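Local coordinates for sensor protein (Pseudomonas syringae pv. tomato, PDB 2R8R) that probably serves as the ATP-binding histidine kinase of a two-component system, of which this chain is the N-terminal KdpD sensor region, at residues 80-86 / 116-120. Residues are numbered along the deposited sequence; the frame is centred on the assembly and turned at random.
Sequences LLKAAPS and AGIDV
I118 lies against the backbone of residues 84-86, with CG1 3.4 Å from P85 O and the CG2 branch 3.5 Å from the same oxygen, so that P85 O sits in the fork between the two branches. A chi1 of -58° sets CG1 beside the backbone N of I118 and anti to its carbonyl carbon, and the extended chain beyond it carries CD1 to the C-terminal end of helix 77-83, where it meets L80 O at 4.0 Å and A84 CA at 4.1 Å; the ring of P85 is touched more loosely, through CD. At the outer edge, L81 CD2 packs on A116 CB at 3.8 Å. At the residue after I118 the backbones bond directly: D119 N donates to S86 O at 2.9 Å, a somewhat bent bond (148° at the hydrogen). CB of D119 also lies 3.3 Å from S86 O. The bond falls just ahead of strand 87-90; D119 also bonds to V88, bringing this strand alongside its parallel neighbour 119-125 in the five-stranded sheet of a P-loop NTPase-like domain. S86 O takes a second hydrogen bond from a water, which also donates to G117 O and thereby ties the turn to the strand entry. Each segment comes off a helix through a residue with positive phi, A84 after helix 77-83 and G117 after helix 106-115, where G117 forms a Schellman motif. L113 of helix 106-115 covers both L80 and I118, while V88 touches the same two residues from the sheet. OD1 of D119 accepts from R6 N, just before the neighbouring strand 7-12, and A84 O is held by R36 NH1.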
loop_
_atom_site.group_PDB
_atom_site.type_symbol
_atom_site.label_atom_id
_atom_site.label_comp_id
_atom_site.label_asym_id
_atom_site.label_seq_id
_atom_site.Cartn_x
_atom_site.Cartn_y
_atom_site.Cartn_z
ATOM N N LEU A 80 7.659 -0.195 -16.902
ATOM C CA LEU A 80 7.696 -1.477 -16.204
ATOM C C LEU A 80 7.289 -2.608 -17.145
ATOM O O LEU A 80 7.844 -3.700 -17.087
ATOM C CB LEU A 80 6.804 -1.468 -14.932
ATOM C CG LEU A 80 7.258 -0.564 -13.765
ATOM C CD1 LEU A 80 6.124 -0.319 -12.776
ATOM C CD2 LEU A 80 8.534 -1.049 -13.092
ATOM N N LEU A 81 6.319 -2.355 -18.009
ATOM C CA LEU A 81 5.834 -3.376 -18.931
ATOM C C LEU A 81 6.901 -3.653 -19.966
ATOM O O LEU A 81 7.081 -4.797 -20.382
ATOM C CB LEU A 81 4.527 -2.966 -19.609
ATOM C CG LEU A 81 3.284 -2.996 -18.724
ATOM C CD1 LEU A 81 2.157 -2.154 -19.340
ATOM C CD2 LEU A 81 2.801 -4.438 -18.451
ATOM N N LYS A 82 7.628 -2.605 -20.354
ATOM C CA LYS A 82 8.698 -2.752 -21.325
ATOM C C LYS A 82 9.897 -3.525 -20.767
ATOM O O LYS A 82 10.413 -4.438 -21.424
ATOM C CB LYS A 82 9.126 -1.396 -21.872
ATOM C CG LYS A 82 8.211 -0.878 -23.000
ATOM C CD LYS A 82 8.838 0.349 -23.763
ATOM C CE LYS A 82 7.774 1.212 -24.550
ATOM N NZ LYS A 82 7.085 2.257 -23.690
ATOM N N ALA A 83 10.335 -3.167 -19.566
ATOM C CA ALA A 83 11.473 -3.829 -18.922
ATOM C C ALA A 83 11.142 -5.269 -18.493
ATOM O O ALA A 83 12.033 -6.107 -18.351
ATOM C CB ALA A 83 11.918 -3.018 -17.743
ATOM N N ALA A 84 9.854 -5.522 -18.262
ATOM C CA ALA A 84 9.328 -6.807 -17.786
ATOM C C ALA A 84 10.121 -7.454 -16.644
ATOM O O ALA A 84 10.648 -8.542 -16.805
ATOM C CB ALA A 84 9.185 -7.798 -18.960
ATOM N N PRO A 85 10.168 -6.809 -15.467
ATOM C CA PRO A 85 10.826 -7.460 -14.328
ATOM C C PRO A 85 10.042 -8.696 -13.886
ATOM O O PRO A 85 8.881 -8.929 -14.293
ATOM C CB PRO A 85 10.751 -6.399 -13.185
ATOM C CG PRO A 85 10.196 -5.202 -13.760
ATOM C CD PRO A 85 9.536 -5.541 -15.083
ATOM N N SER A 86 10.652 -9.470 -13.026
ATOM C CA SER A 86 9.980 -10.648 -12.535
ATOM C C SER A 86 8.971 -10.285 -11.409
ATOM O O SER A 86 7.895 -10.893 -11.337
ATOM C CB SER A 86 11.021 -11.641 -12.083
ATOM O OG SER A 86 10.454 -12.626 -11.273
ATOM N N ALA A 116 0.643 -9.465 -17.766
ATOM C CA ALA A 116 1.924 -9.569 -18.484
ATOM C C ALA A 116 2.867 -10.586 -17.854
ATOM O O ALA A 116 3.976 -10.762 -18.334
ATOM C CB ALA A 116 2.622 -8.190 -18.582
ATOM N N GLY A 117 2.428 -11.268 -16.802
ATOM C CA GLY A 117 3.205 -12.306 -16.154
ATOM C C GLY A 117 4.161 -11.788 -15.090
ATOM O O GLY A 117 5.026 -12.508 -14.628
ATOM N N ILE A 118 4.029 -10.520 -14.729
ATOM C CA ILE A 118 4.873 -9.900 -13.717
ATOM C C ILE A 118 4.216 -10.128 -12.343
ATOM O O ILE A 118 3.027 -9.852 -12.144
ATOM C CB ILE A 118 5.094 -8.375 -14.034
ATOM C CG1 ILE A 118 5.734 -8.224 -15.440
ATOM C CG2 ILE A 118 5.948 -7.639 -12.920
ATOM C CD1 ILE A 118 5.600 -6.811 -16.038
ATOM N N ASP A 119 4.993 -10.649 -11.403
ATOM C CA ASP A 119 4.546 -10.755 -10.013
ATOM C C ASP A 119 4.495 -9.373 -9.380
ATOM O O ASP A 119 5.295 -8.491 -9.713
ATOM C CB ASP A 119 5.496 -11.660 -9.196
ATOM C CG ASP A 119 5.503 -13.109 -9.683
ATOM O OD1 ASP A 119 4.443 -13.644 -10.085
ATOM O OD2 ASP A 119 6.585 -13.718 -9.645
ATOM N N VAL A 120 3.544 -9.193 -8.468
ATOM C CA VAL A 120 3.391 -7.954 -7.749
ATOM C C VAL A 120 3.253 -8.147 -6.241
ATOM O O VAL A 120 2.484 -8.994 -5.773
ATOM C CB VAL A 120 2.200 -7.098 -8.281
ATOM C CG1 VAL A 120 2.084 -5.835 -7.429
ATOM C CG2 VAL A 120 2.379 -6.724 -9.792
HETATM O O HOH W 1 7.211 -13.074 -13.037
#